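Local coordinates for protein proteasome chaperone 4 (PDB 2Z5B) that pairs with a partner chaperone to form a heterodimer that binds proteasome precursors and helps the 20S alpha-ring to assemble, at residues Pro40-Val45 / Pro114-Trp119; Thr91-Ile96 / Glu125-Leu130. All coordinates share one frame; numbering follows the deposited sequence.

Interaction 1: residues Pro40-Val45 / Pro114-Trp119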
ATOM      1  N   PRO A  40       1.177   4.093 -11.337  1.00 34.43           N
ATOM      2  CA  PRO A  40       0.121   3.146 -10.975  1.00 33.00           C
ATOM      3  C   PRO A  40      -1.067   3.791 -10.296  1.00 31.57           C
ATOM      4  O   PRO A  40      -0.920   4.807  -9.631  1.00 30.71           O
ATOM      5  CB  PRO A  40       0.805   2.205  -9.971  1.00 32.74           C
ATOM      6  CG  PRO A  40       2.262   2.535 -10.034  1.00 34.62           C
ATOM      7  CD  PRO A  40       2.366   3.930 -10.486  1.00 34.06           C
ATOM      8  N   ILE A  41      -2.240   3.180 -10.455  1.00 30.46           N
ATOM      9  CA  ILE A  41      -3.401   3.531  -9.638  1.00 29.24           C
ATOM     10  C   ILE A  41      -3.338   2.612  -8.430  1.00 28.11           C
ATOM     11  O   ILE A  41      -3.020   1.428  -8.562  1.00 27.35           O
ATOM     12  CB  ILE A  41      -4.723   3.302 -10.411  1.00 29.42           C
ATOM     13  CG1 ILE A  41      -4.901   4.365 -11.494  1.00 29.72           C
ATOM     14  CG2 ILE A  41      -5.942   3.323  -9.488  1.00 29.98           C
ATOM     15  CD1 ILE A  41      -5.915   3.977 -12.540  1.00 30.49           C
ATOM     16  N   SER A  42      -3.580   3.169  -7.244  1.00 27.39           N
ATOM     17  CA  SER A  42      -3.833   2.366  -6.051  1.00 26.50           C
ATOM     18  C   SER A  42      -5.253   2.655  -5.598  1.00 26.68           C
ATOM     19  O   SER A  42      -5.648   3.822  -5.492  1.00 27.36           O
ATOM     20  CB  SER A  42      -2.885   2.746  -4.916  1.00 26.22           C
ATOM     21  OG  SER A  42      -1.551   2.430  -5.243  1.00 26.59           O
ATOM     22  N   LEU A  43      -6.021   1.612  -5.337  1.00 25.55           N
ATOM     23  CA  LEU A  43      -7.392   1.785  -4.868  1.00 25.41           C
ATOM     24  C   LEU A  43      -7.582   1.017  -3.594  1.00 24.97           C
ATOM     25  O   LEU A  43      -7.233  -0.170  -3.516  1.00 25.16           O
ATOM     26  CB  LEU A  43      -8.414   1.343  -5.929  1.00 24.67           C
ATOM     27  CG  LEU A  43      -9.887   1.310  -5.490  1.00 25.60           C
ATOM     28  CD1 LEU A  43     -10.386   2.720  -5.215  1.00 27.65           C
ATOM     29  CD2 LEU A  43     -10.762   0.664  -6.535  1.00 26.90           C
ATOM     30  N   VAL A  44      -8.073   1.707  -2.567  1.00 24.77           N
ATOM     31  CA  VAL A  44      -8.568   1.023  -1.368  1.00 24.87           C
ATOM     32  C   VAL A  44     -10.093   1.163  -1.408  1.00 25.05           C
ATOM     33  O   VAL A  44     -10.623   2.282  -1.559  1.00 25.66           O
ATOM     34  CB  VAL A  44      -7.991   1.611  -0.059  1.00 25.54           C
ATOM     35  CG1 VAL A  44      -8.485   0.814   1.153  1.00 23.97           C
ATOM     36  CG2 VAL A  44      -6.455   1.614  -0.112  1.00 25.74           C
ATOM     37  N   VAL A  45     -10.797   0.035  -1.335  1.00 24.90           N
ATOM     38  CA  VAL A  45     -12.264   0.049  -1.455  1.00 26.63           C
ATOM     39  C   VAL A  45     -12.911  -0.921  -0.459  1.00 26.94           C
ATOM     40  O   VAL A  45     -12.366  -1.970  -0.171  1.00 27.32           O
ATOM     41  CB  VAL A  45     -12.756  -0.160  -2.926  1.00 26.19           C
ATOM     42  CG1 VAL A  45     -12.282  -1.499  -3.508  1.00 28.50           C
ATOM     43  CG2 VAL A  45     -14.315  -0.022  -3.033  1.00 26.38           C
ATOM     44  N   PRO A 114      -0.489   0.217 -14.437  1.00 32.43           N
ATOM     45  CA  PRO A 114      -0.515  -0.750 -13.349  1.00 30.87           C
ATOM     46  C   PRO A 114      -1.538  -0.294 -12.296  1.00 29.83           C
ATOM     47  O   PRO A 114      -1.874   0.901 -12.246  1.00 27.94           O
ATOM     48  CB  PRO A 114       0.914  -0.718 -12.793  1.00 31.18           C
ATOM     49  CG  PRO A 114       1.736   0.089 -13.799  1.00 32.30           C
ATOM     50  CD  PRO A 114       0.769   0.989 -14.478  1.00 31.96           C
ATOM     51  N   CYS A 115      -2.046  -1.250 -11.516  1.00 28.27           N
ATOM     52  CA  CYS A 115      -3.071  -0.993 -10.507  1.00 27.88           C
ATOM     53  C   CYS A 115      -2.827  -1.881  -9.300  1.00 26.31           C
ATOM     54  O   CYS A 115      -2.558  -3.079  -9.457  1.00 25.72           O
ATOM     55  CB  CYS A 115      -4.485  -1.305 -11.064  1.00 27.47           C
ATOM     56  SG  CYS A 115      -5.854  -0.842  -9.946  1.00 31.72           S
ATOM     57  N   TYR A 116      -2.936  -1.282  -8.115  1.00 25.15           N
ATOM     58  CA  TYR A 116      -2.897  -1.976  -6.855  1.00 25.33           C
ATOM     59  C   TYR A 116      -4.284  -1.800  -6.253  1.00 25.55           C
ATOM     60  O   TYR A 116      -4.789  -0.676  -6.163  1.00 25.12           O
ATOM     61  CB  TYR A 116      -1.870  -1.352  -5.908  1.00 25.69           C
ATOM     62  CG  TYR A 116      -0.432  -1.490  -6.349  1.00 26.86           C
ATOM     63  CD1 TYR A 116       0.101  -0.656  -7.340  1.00 27.76           C
ATOM     64  CD2 TYR A 116       0.406  -2.430  -5.752  1.00 27.43           C
ATOM     65  CE1 TYR A 116       1.423  -0.769  -7.733  1.00 28.02           C
ATOM     66  CE2 TYR A 116       1.741  -2.537  -6.132  1.00 29.02           C
ATOM     67  CZ  TYR A 116       2.227  -1.707  -7.127  1.00 28.21           C
ATOM     68  OH  TYR A 116       3.528  -1.810  -7.533  1.00 29.30           O
ATOM     69  N   VAL A 117      -4.900  -2.902  -5.837  1.00 24.26           N
ATOM     70  CA  VAL A 117      -6.229  -2.812  -5.229  1.00 24.95           C
ATOM     71  C   VAL A 117      -6.248  -3.453  -3.847  1.00 23.99           C
ATOM     72  O   VAL A 117      -5.811  -4.579  -3.669  1.00 24.49           O
ATOM     73  CB  VAL A 117      -7.305  -3.485  -6.124  1.00 24.20           C
ATOM     74  CG1 VAL A 117      -8.587  -3.710  -5.371  1.00 26.44           C
ATOM     75  CG2 VAL A 117      -7.602  -2.619  -7.316  1.00 26.21           C
ATOM     76  N   THR A 118      -6.768  -2.727  -2.870  1.00 24.42           N
ATOM     77  CA  THR A 118      -7.036  -3.304  -1.573  1.00 24.39           C
ATOM     78  C   THR A 118      -8.529  -3.460  -1.376  1.00 24.51           C
ATOM     79  O   THR A 118      -9.261  -2.492  -1.569  1.00 25.18           O
ATOM     80  CB  THR A 118      -6.545  -2.355  -0.448  1.00 25.14           C
ATOM     81  OG1 THR A 118      -5.115  -2.229  -0.526  1.00 25.97           O
ATOM     82  CG2 THR A 118      -6.928  -2.898   0.904  1.00 25.15           C
ATOM     83  N   TRP A 119      -8.966  -4.640  -0.920  1.00 24.05           N
ATOM     84  CA  TRP A 119     -10.325  -4.785  -0.431  1.00 23.74           C
ATOM     85  C   TRP A 119     -10.303  -4.676   1.098  1.00 23.64           C
ATOM     86  O   TRP A 119      -9.630  -5.444   1.781  1.00 23.38           O
ATOM     87  CB  TRP A 119     -11.065  -6.057  -0.921  1.00 24.54           C
ATOM     88  CG  TRP A 119     -12.486  -6.027  -0.353  1.00 23.84           C
ATOM     89  CD1 TRP A 119     -12.894  -6.579   0.816  1.00 24.05           C
ATOM     90  CD2 TRP A 119     -13.622  -5.312  -0.882  1.00 25.20           C
ATOM     91  NE1 TRP A 119     -14.221  -6.280   1.042  1.00 25.19           N
ATOM     92  CE2 TRP A 119     -14.689  -5.502   0.015  1.00 25.50           C
ATOM     93  CE3 TRP A 119     -13.835  -4.533  -2.034  1.00 25.71           C
ATOM     94  CZ2 TRP A 119     -15.970  -4.964  -0.211  1.00 26.21           C
ATOM     95  CZ3 TRP A 119     -15.100  -3.994  -2.256  1.00 24.97           C
ATOM     96  CH2 TRP A 119     -16.150  -4.209  -1.355  1.00 25.21           C
TER
HETATM   97  O   HOH W   1      -4.540  -0.298  -2.314  1.00 24.62           O
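Y116 lies side by side with P40, the residue just ahead of the neighbouring parallel strand. Its CB sits 3.9 Å from S42 OG; CG lies anti to the carbonyl carbon (chi1 -66°); CD1 passes near I41 O and P40 CB; CE1 comes to 3.8 Å from P40 CB, with P40 CG a little beyond. The ring turns its edge to P40, whose CB lies near the ring plane. At the tip, OH makes a weak hydrogen bond to M48 O of the neighbouring YLR021W chain. S42 OG is held by Q41 of that same chain, and P40, S42, Y116 and T118 all pack against it, so this face of the sheet takes part in the heterodimer interface.

The backbones are joined by a ladder of five hydrogen bonds in the alternating pattern of parallel strands. I41 N binds P114 O and I41 O receives Y116 N at 2.7 Å; L43 repeats the pattern with Y116 O and T118 N, and V45 N closes it on T118 O. These are two central strands of a six-stranded mixed sheet, flanked by strands 24-31 and 58-67. One water donates to L43 O at 3.0 Å and also bonds T118 OG1 at 2.7 Å, giving that carbonyl a second partner.

On the other face, I41, L43, C115 and V117 meet helix 94-111. Here V45 CG1 packs 3.7 Å from W119 CE3, while V45 O lies 3.4 Å above the indole plane, toward its rim.

Interaction 2: residues Thr91-Ile96 / Glu125-Leu130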
ATOM      1  N   THR A  91      -6.099 -13.876  -0.044  1.00 35.21           N
ATOM      2  CA  THR A  91      -7.119 -14.295   0.925  1.00 35.47           C
ATOM      3  C   THR A  91      -7.607 -15.694   0.558  1.00 36.34           C
ATOM      4  O   THR A  91      -7.611 -16.058  -0.613  1.00 36.11           O
ATOM      5  CB  THR A  91      -8.342 -13.324   0.993  1.00 35.25           C
ATOM      6  OG1 THR A  91      -9.368 -13.887   1.825  1.00 34.91           O
ATOM      7  CG2 THR A  91      -8.933 -13.053  -0.395  1.00 34.64           C
ATOM      8  N   LYS A  92      -8.044 -16.460   1.553  1.00 37.33           N
ATOM      9  CA  LYS A  92      -8.601 -17.783   1.293  1.00 38.26           C
ATOM     10  C   LYS A  92     -10.054 -17.673   0.819  1.00 38.03           C
ATOM     11  O   LYS A  92     -10.582 -18.597   0.184  1.00 38.18           O
ATOM     12  CB  LYS A  92      -8.486 -18.667   2.543  1.00 39.43           C
ATOM     13  CG  LYS A  92      -7.077 -19.248   2.765  1.00 41.13           C
ATOM     14  CD  LYS A  92      -6.807 -19.539   4.248  1.00 42.95           C
ATOM     15  CE  LYS A  92      -5.370 -20.039   4.504  1.00 43.24           C
ATOM     16  NZ  LYS A  92      -5.173 -21.475   4.119  1.00 44.97           N
ATOM     17  N   ASP A  93     -10.689 -16.533   1.110  1.00 36.91           N
ATOM     18  CA  ASP A  93     -12.074 -16.293   0.709  1.00 35.96           C
ATOM     19  C   ASP A  93     -12.175 -15.923  -0.773  1.00 35.58           C
ATOM     20  O   ASP A  93     -11.790 -14.814  -1.166  1.00 34.58           O
ATOM     21  CB  ASP A  93     -12.673 -15.193   1.587  1.00 35.86           C
ATOM     22  CG  ASP A  93     -14.181 -15.120   1.491  1.00 36.34           C
ATOM     23  OD1 ASP A  93     -14.737 -15.520   0.451  1.00 35.81           O
ATOM     24  OD2 ASP A  93     -14.810 -14.652   2.461  1.00 35.34           O
ATOM     25  N   ASP A  94     -12.684 -16.848  -1.595  1.00 35.17           N
ATOM     26  CA  ASP A  94     -12.879 -16.611  -3.045  1.00 35.35           C
ATOM     27  C   ASP A  94     -13.710 -15.368  -3.351  1.00 34.59           C
ATOM     28  O   ASP A  94     -13.490 -14.715  -4.363  1.00 34.21           O
ATOM     29  CB  ASP A  94     -13.595 -17.794  -3.728  1.00 35.99           C
ATOM     30  CG  ASP A  94     -12.831 -19.105  -3.638  1.00 39.06           C
ATOM     31  OD1 ASP A  94     -11.674 -19.138  -3.157  1.00 41.32           O
ATOM     32  OD2 ASP A  94     -13.411 -20.131  -4.074  1.00 41.65           O
ATOM     33  N   ARG A  95     -14.700 -15.080  -2.499  1.00 34.35           N
ATOM     34  CA  ARG A  95     -15.625 -13.952  -2.701  1.00 33.96           C
ATOM     35  C   ARG A  95     -14.886 -12.609  -2.636  1.00 33.28           C
ATOM     36  O   ARG A  95     -15.164 -11.697  -3.417  1.00 32.77           O
ATOM     37  CB  ARG A  95     -16.738 -13.969  -1.643  1.00 34.76           C
ATOM     38  CG  ARG A  95     -17.635 -15.231  -1.669  1.00 35.53           C
ATOM     39  CD  ARG A  95     -18.562 -15.278  -0.454  1.00 34.79           C
ATOM     40  NE  ARG A  95     -17.811 -15.529   0.774  1.00 37.94           N
ATOM     41  CZ  ARG A  95     -18.344 -15.653   1.989  1.00 41.13           C
ATOM     42  NH1 ARG A  95     -19.654 -15.552   2.173  1.00 40.09           N
ATOM     43  NH2 ARG A  95     -17.552 -15.874   3.028  1.00 42.22           N
ATOM     44  N   ILE A  96     -13.959 -12.503  -1.689  1.00 32.29           N
ATOM     45  CA  ILE A  96     -13.068 -11.337  -1.587  1.00 31.73           C
ATOM     46  C   ILE A  96     -12.024 -11.345  -2.708  1.00 31.27           C
ATOM     47  O   ILE A  96     -11.878 -10.343  -3.396  1.00 30.22           O
ATOM     48  CB  ILE A  96     -12.401 -11.249  -0.195  1.00 32.10           C
ATOM     49  CG1 ILE A  96     -13.484 -11.087   0.885  1.00 31.46           C
ATOM     50  CG2 ILE A  96     -11.398 -10.079  -0.146  1.00 32.47           C
ATOM     51  CD1 ILE A  96     -13.010 -11.328   2.304  1.00 33.25           C
ATOM     52  N   GLU A 125     -18.668  -7.157   7.900  1.00 32.83           N
ATOM     53  CA  GLU A 125     -18.849  -7.636   6.537  1.00 31.85           C
ATOM     54  C   GLU A 125     -19.311  -9.079   6.415  1.00 31.07           C
ATOM     55  O   GLU A 125     -18.719  -9.998   6.987  1.00 30.48           O
ATOM     56  CB  GLU A 125     -17.540  -7.487   5.774  1.00 31.33           C
ATOM     57  CG  GLU A 125     -17.643  -7.798   4.320  1.00 30.86           C
ATOM     58  CD  GLU A 125     -16.316  -7.607   3.672  1.00 30.57           C
ATOM     59  OE1 GLU A 125     -15.462  -8.508   3.809  1.00 27.72           O
ATOM     60  OE2 GLU A 125     -16.118  -6.526   3.083  1.00 30.32           O
ATOM     61  N   ASP A 126     -20.358  -9.256   5.621  1.00 30.55           N
ATOM     62  CA  ASP A 126     -20.725 -10.550   5.083  1.00 31.08           C
ATOM     63  C   ASP A 126     -20.269 -10.537   3.605  1.00 31.10           C
ATOM     64  O   ASP A 126     -20.888  -9.871   2.780  1.00 32.01           O
ATOM     65  CB  ASP A 126     -22.248 -10.719   5.198  1.00 29.99           C
ATOM     66  CG  ASP A 126     -22.773 -11.947   4.488  1.00 30.14           C
ATOM     67  OD1 ASP A 126     -21.967 -12.794   4.039  1.00 29.52           O
ATOM     68  OD2 ASP A 126     -24.020 -12.051   4.372  1.00 30.62           O
ATOM     69  N   PRO A 127     -19.183 -11.252   3.262  1.00 31.87           N
ATOM     70  CA  PRO A 127     -18.738 -11.204   1.858  1.00 32.49           C
ATOM     71  C   PRO A 127     -19.736 -11.695   0.776  1.00 33.71           C
ATOM     72  O   PRO A 127     -19.485 -11.471  -0.409  1.00 32.90           O
ATOM     73  CB  PRO A 127     -17.465 -12.056   1.851  1.00 32.55           C
ATOM     74  CG  PRO A 127     -17.001 -12.078   3.257  1.00 32.22           C
ATOM     75  CD  PRO A 127     -18.291 -12.090   4.077  1.00 31.70           C
ATOM     76  N   SER A 128     -20.847 -12.333   1.158  1.00 34.99           N
ATOM     77  CA  SER A 128     -21.934 -12.589   0.185  1.00 37.06           C
ATOM     78  C   SER A 128     -22.445 -11.316  -0.493  1.00 38.01           C
ATOM     79  O   SER A 128     -22.949 -11.370  -1.626  1.00 38.51           O
ATOM     80  CB  SER A 128     -23.106 -13.372   0.805  1.00 37.15           C
ATOM     81  OG  SER A 128     -24.052 -12.496   1.421  1.00 40.83           O
ATOM     82  N   MET A 129     -22.327 -10.183   0.207  1.00 39.29           N
ATOM     83  CA  MET A 129     -22.629  -8.854  -0.337  1.00 41.26           C
ATOM     84  C   MET A 129     -21.763  -8.499  -1.557  1.00 39.93           C
ATOM     85  O   MET A 129     -22.210  -7.797  -2.452  1.00 39.89           O
ATOM     86  CB  MET A 129     -22.420  -7.785   0.740  1.00 41.40           C
ATOM     87  CG  MET A 129     -23.673  -7.125   1.303  1.00 43.56           C
ATOM     88  SD  MET A 129     -23.329  -5.421   1.878  1.00 46.45           S
ATOM     89  CE  MET A 129     -24.196  -5.482   3.449  1.00 45.84           C
ATOM     90  N   LEU A 130     -20.518  -8.968  -1.573  1.00 39.74           N
ATOM     91  CA  LEU A 130     -19.613  -8.723  -2.710  1.00 39.20           C
ATOM     92  C   LEU A 130     -20.099  -9.495  -3.932  1.00 39.64           C
ATOM     93  O   LEU A 130     -20.049  -8.993  -5.052  1.00 39.31           O
ATOM     94  CB  LEU A 130     -18.171  -9.124  -2.366  1.00 39.04           C
ATOM     95  CG  LEU A 130     -17.342  -8.160  -1.487  1.00 39.24           C
ATOM     96  CD1 LEU A 130     -17.783  -8.210  -0.033  1.00 37.67           C
ATOM     97  CD2 LEU A 130     -15.867  -8.489  -1.575  1.00 38.93           C
TER
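Two helix N-termini meet here: the start of helix 94-111, capped by D93, and the turn leading into helix 128-132, where D126 does the capping. R95 makes the main contact, packing on P127. Its chain bends at chi3 (-70°), which places NE near D93 and P127; P127 CB lies over one face of the guanidinium, 3.6 Å above the centre of its plane. The same group grips D93 side-on with two nitrogens: NE donates to D93 OD1, which lies in the guanidinium plane, at 3.1 Å and 172°, and NH2 forms a salt bridge to D93 OD2, which is tilted out of that plane. OD1 also takes the capping bond from R95 N, so one oxygen holds both the helix end and the side chain. D93 OD2 in turn rests 3.5 Å from P127 CG.

D126 uses its carboxylate within its own turn, accepting from S128 N at OD1 and from S128 OG at OD2, each from above the carboxylate plane. Deeper in, I96 CD1 touches P127 CG, and L130 CD2 packs 3.8 Å from R95 O and against I96 CA.

No hydrogen bond crosses between the segments. R95 NH1 lies 4.1 Å from D126 OD1, which stands well out of the guanidinium plane, so attraction there is of charge alone. The two helix starts are thus joined by van der Waals packing, with the salt bridge to D93 fixing the guanidinium against the proline and D126 probably adding a modest electrostatic pull.

The centres of the two interactions lie about 17 Å apart, interaction 1 near the middle of the chain and interaction 2 toward its periphery. Their segments alternate along the sequence: 40-45, 91-96, 114-119, 125-130. Helix 94-111 runs from interaction 2 to the start of strand 115-121, and that strand returns through interaction 1 toward helix 128-132. W119 makes the direct link: its NE1 probably hydrogen-bonds E125 OE2 at 2.8 Å, and its indole packs on L130 and I96. Only interaction 1 of the two lies at the contact with YLR021W; no other chain of the assembly touches interaction 2, which joins helix starts on the helical side.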